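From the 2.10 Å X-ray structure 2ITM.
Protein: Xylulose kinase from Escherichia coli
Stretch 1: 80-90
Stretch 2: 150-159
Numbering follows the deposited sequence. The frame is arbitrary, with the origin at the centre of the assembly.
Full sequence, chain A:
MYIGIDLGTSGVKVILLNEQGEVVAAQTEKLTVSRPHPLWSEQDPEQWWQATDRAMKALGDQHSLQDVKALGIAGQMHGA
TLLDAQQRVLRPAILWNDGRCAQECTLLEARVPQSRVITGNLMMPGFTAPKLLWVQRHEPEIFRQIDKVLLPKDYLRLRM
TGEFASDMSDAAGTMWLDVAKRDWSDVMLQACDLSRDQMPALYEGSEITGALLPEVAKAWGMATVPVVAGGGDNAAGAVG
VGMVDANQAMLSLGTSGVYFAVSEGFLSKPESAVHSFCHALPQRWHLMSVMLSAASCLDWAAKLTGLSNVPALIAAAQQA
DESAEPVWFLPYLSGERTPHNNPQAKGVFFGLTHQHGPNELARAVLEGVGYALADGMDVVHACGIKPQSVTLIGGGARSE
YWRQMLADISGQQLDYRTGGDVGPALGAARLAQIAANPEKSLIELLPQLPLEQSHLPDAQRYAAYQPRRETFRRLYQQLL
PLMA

Stretch 1, residues 80-90: ATLLDAQQRVL
Stretch 2 150-159: LLPKDYLRLR

Packing of residues 80-90 against 150-159 in xylulose kinase, two segments of one chain that bury 363 Å² between them. Backbone: a short strand through Thr-81, Leu-82 and Leu-83 (phi/psi near -105/125) leads into a type I turn from Asp-84 to Gln-87, where Gln-87 takes positive phi (65/24); the chain then returns, with Asp-84 N to Arg-88 O and Leu-90 N to Leu-82 O both 2.9 Å. Leu-150 is extended (-119/138), Leu-151 is the N-cap, and a helix runs from Pro-152 through Arg-159, its axis 42° from the strand direction and 9.5 Å away at closest approach. Hydrogen bonds between the stretches: Thr-81 and Leu-150 form an antiparallel bridge, CA to CA 4.8 Å, in which Leu-150 N donates to Thr-81 O (2.8 Å, 165°) and Thr-81 N to Leu-150 O (2.9 Å, 139°). The side chains of Thr-81 and Leu-150 share one face of the sheet, Thr-81 CB lying 4.2 Å from Leu-150 CB. Apolar contacts: Leu-83 (m, t) points toward the second stretch and bridges sheet and helix, its CD1 lying 3.7 Å from Leu-150 CD1 (Leu-150 also m, t) and 3.8 Å from Leu-158 CD2 (Leu-158 t, p). Tyr-155 (t, chi2 80°) receives three aliphatic groups obliquely around its ring: Thr-81 CG2 (chi1 m) is 4.1 Å from CD1 of Tyr-155, while Leu-83 CD2 and Val-89 CG2 (chi1 t) lie 4.3 and 4.0 Å from Tyr-155 CE1. These contacts gather nonpolar surface beside the bridge. Polar support within each stretch: Asp-84 (chi1 p) steadies the turn by accepting Arg-88 N at OD1 (2.7 Å). On the helix, Asp-154 OD1 (chi1 m) balances two cations in salt bridges, Lys-153 NZ at 2.8 Å and Arg-157 NH2 at 2.9 Å.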

# COMPACT_ATOMS: atom_id res chain seq x y z
N ALA A 80 -12.97 14.03 32.30
CA ALA A 80 -13.09 13.90 33.74
C ALA A 80 -12.33 14.99 34.52
O ALA A 80 -11.12 14.97 34.60
CB ALA A 80 -12.68 12.54 34.19
N THR A 81 -13.08 15.92 35.09
CA THR A 81 -12.53 16.92 35.98
C THR A 81 -12.79 16.59 37.44
O THR A 81 -13.93 16.59 37.89
CB THR A 81 -13.08 18.32 35.63
OG1 THR A 81 -12.98 18.56 34.23
CG2 THR A 81 -12.24 19.40 36.27
N LEU A 82 -11.72 16.33 38.18
CA LEU A 82 -11.82 15.93 39.58
C LEU A 82 -11.53 17.07 40.55
O LEU A 82 -10.43 17.60 40.60
CB LEU A 82 -10.85 14.79 39.88
CG LEU A 82 -10.92 13.44 39.16
CD1 LEU A 82 -10.82 12.34 40.15
CD2 LEU A 82 -12.14 13.29 38.29
N LEU A 83 -12.53 17.40 41.36
CA LEU A 83 -12.41 18.46 42.32
C LEU A 83 -12.48 17.93 43.74
O LEU A 83 -13.26 17.02 44.03
CB LEU A 83 -13.52 19.49 42.10
CG LEU A 83 -13.61 20.11 40.72
CD1 LEU A 83 -14.70 21.13 40.69
CD2 LEU A 83 -12.32 20.72 40.29
N ASP A 84 -11.69 18.50 44.64
CA ASP A 84 -11.90 18.32 46.05
C ASP A 84 -12.99 19.18 46.66
O ASP A 84 -13.68 19.89 45.98
CB ASP A 84 -10.60 18.45 46.85
CG ASP A 84 -10.10 19.89 46.96
OD1 ASP A 84 -10.86 20.82 46.65
OD2 ASP A 84 -8.97 20.17 47.36
N ALA A 85 -13.12 19.08 47.97
CA ALA A 85 -14.18 19.74 48.71
C ALA A 85 -14.01 21.24 48.73
O ALA A 85 -14.95 21.95 49.00
CB ALA A 85 -14.24 19.22 50.12
N GLN A 86 -12.81 21.70 48.41
CA GLN A 86 -12.57 23.13 48.26
C GLN A 86 -12.63 23.59 46.81
O GLN A 86 -12.27 24.70 46.50
CB GLN A 86 -11.23 23.52 48.88
CG GLN A 86 -11.26 23.65 50.37
CD GLN A 86 -11.24 22.31 51.07
OE1 GLN A 86 -10.24 21.61 51.01
NE2 GLN A 86 -12.34 21.95 51.71
N GLN A 87 -13.06 22.70 45.91
CA GLN A 87 -13.07 23.00 44.49
C GLN A 87 -11.67 23.20 43.95
O GLN A 87 -11.46 23.85 42.94
CB GLN A 87 -13.94 24.23 44.19
CG GLN A 87 -15.39 24.04 44.54
CD GLN A 87 -15.65 24.07 46.03
OE1 GLN A 87 -15.23 25.01 46.71
NE2 GLN A 87 -16.32 23.06 46.55
N ARG A 88 -10.71 22.62 44.65
CA ARG A 88 -9.37 22.47 44.14
C ARG A 88 -9.33 21.40 43.07
O ARG A 88 -9.89 20.34 43.22
CB ARG A 88 -8.42 22.11 45.25
CG ARG A 88 -7.58 23.26 45.77
CD ARG A 88 -7.56 23.38 47.29
NE ARG A 88 -6.75 24.53 47.72
CZ ARG A 88 -6.85 25.74 47.23
NH1 ARG A 88 -7.72 25.99 46.28
NH2 ARG A 88 -6.08 26.72 47.69
N VAL A 89 -8.65 21.70 41.97
CA VAL A 89 -8.40 20.73 40.93
C VAL A 89 -7.35 19.70 41.34
O VAL A 89 -6.20 20.03 41.54
CB VAL A 89 -8.04 21.40 39.59
CG1 VAL A 89 -7.45 20.42 38.65
CG2 VAL A 89 -9.27 22.03 38.97
N LEU A 90 -7.82 18.47 41.43
CA LEU A 90 -7.08 17.39 42.06
C LEU A 90 -6.00 16.84 41.14
O LEU A 90 -4.90 16.55 41.56
CB LEU A 90 -8.03 16.28 42.44
CG LEU A 90 -8.27 15.93 43.91
CD1 LEU A 90 -7.51 16.82 44.85
CD2 LEU A 90 -9.73 15.85 44.26
N LEU A 150 -16.64 16.87 37.30
CA LEU A 150 -17.28 17.72 36.32
C LEU A 150 -16.77 17.45 34.92
O LEU A 150 -15.58 17.28 34.70
CB LEU A 150 -17.10 19.19 36.67
CG LEU A 150 -17.66 19.72 37.98
CD1 LEU A 150 -17.35 21.18 38.09
CD2 LEU A 150 -19.14 19.48 38.06
N LEU A 151 -17.69 17.42 33.97
CA LEU A 151 -17.31 17.51 32.59
C LEU A 151 -16.69 18.87 32.29
O LEU A 151 -16.80 19.79 33.06
CB LEU A 151 -18.52 17.22 31.70
CG LEU A 151 -19.10 15.81 31.81
CD1 LEU A 151 -20.52 15.77 31.33
CD2 LEU A 151 -18.25 14.84 31.02
N PRO A 152 -16.02 18.98 31.16
CA PRO A 152 -15.15 20.13 30.93
C PRO A 152 -15.91 21.45 30.84
O PRO A 152 -15.52 22.42 31.48
CB PRO A 152 -14.46 19.76 29.61
CG PRO A 152 -14.43 18.28 29.63
CD PRO A 152 -15.71 17.86 30.24
N LYS A 153 -16.99 21.49 30.08
CA LYS A 153 -17.77 22.71 29.95
C LYS A 153 -18.45 23.09 31.27
O LYS A 153 -18.69 24.25 31.54
CB LYS A 153 -18.81 22.56 28.84
CG LYS A 153 -20.14 22.08 29.33
CD LYS A 153 -21.13 21.95 28.22
CE LYS A 153 -22.52 21.70 28.76
NZ LYS A 153 -22.62 20.52 29.63
N ASP A 154 -18.74 22.07 32.07
CA ASP A 154 -19.36 22.25 33.36
C ASP A 154 -18.40 22.80 34.40
O ASP A 154 -18.80 23.52 35.29
CB ASP A 154 -20.02 20.96 33.82
CG ASP A 154 -21.09 20.47 32.85
OD1 ASP A 154 -21.73 21.31 32.21
OD2 ASP A 154 -21.34 19.29 32.68
N TYR A 155 -17.12 22.48 34.27
CA TYR A 155 -16.12 23.13 35.10
C TYR A 155 -16.09 24.61 34.78
O TYR A 155 -16.04 25.45 35.65
CB TYR A 155 -14.73 22.54 34.92
CG TYR A 155 -13.65 23.37 35.58
CD1 TYR A 155 -13.43 23.29 36.94
CD2 TYR A 155 -12.89 24.26 34.85
CE1 TYR A 155 -12.45 24.05 37.53
CE2 TYR A 155 -11.92 25.02 35.43
CZ TYR A 155 -11.71 24.93 36.78
OH TYR A 155 -10.75 25.70 37.36
N LEU A 156 -16.15 24.90 33.49
CA LEU A 156 -16.33 26.25 32.99
C LEU A 156 -17.51 26.98 33.60
O LEU A 156 -17.38 28.10 34.05
CB LEU A 156 -16.41 26.23 31.47
CG LEU A 156 -15.86 27.43 30.74
CD1 LEU A 156 -14.56 27.89 31.35
CD2 LEU A 156 -15.67 27.08 29.29
N ARG A 157 -18.67 26.33 33.61
CA ARG A 157 -19.84 26.88 34.27
C ARG A 157 -19.58 27.28 35.72
O ARG A 157 -19.89 28.38 36.12
CB ARG A 157 -21.03 25.93 34.16
CG ARG A 157 -22.27 26.41 34.87
CD ARG A 157 -23.26 25.32 35.23
NE ARG A 157 -23.27 24.27 34.23
CZ ARG A 157 -23.77 24.42 33.02
NH1 ARG A 157 -24.32 25.56 32.66
NH2 ARG A 157 -23.72 23.42 32.17
N LEU A 158 -19.02 26.36 36.50
CA LEU A 158 -18.68 26.62 37.89
C LEU A 158 -17.79 27.84 38.07
O LEU A 158 -18.05 28.69 38.90
CB LEU A 158 -18.05 25.39 38.52
CG LEU A 158 -17.46 25.56 39.91
CD1 LEU A 158 -18.54 25.55 40.94
CD2 LEU A 158 -16.42 24.50 40.21
N ARG A 159 -16.76 27.95 37.25
CA ARG A 159 -15.92 29.14 37.21
C ARG A 159 -16.66 30.43 36.84
O ARG A 159 -16.32 31.50 37.32
CB ARG A 159 -14.71 28.92 36.32
CG ARG A 159 -13.60 28.12 36.97
CD ARG A 159 -12.94 28.81 38.15
NE ARG A 159 -11.48 28.84 38.03
CZ ARG A 159 -10.79 29.85 37.53
NH1 ARG A 159 -11.42 30.91 37.09
NH2 ARG A 159 -9.48 29.78 37.46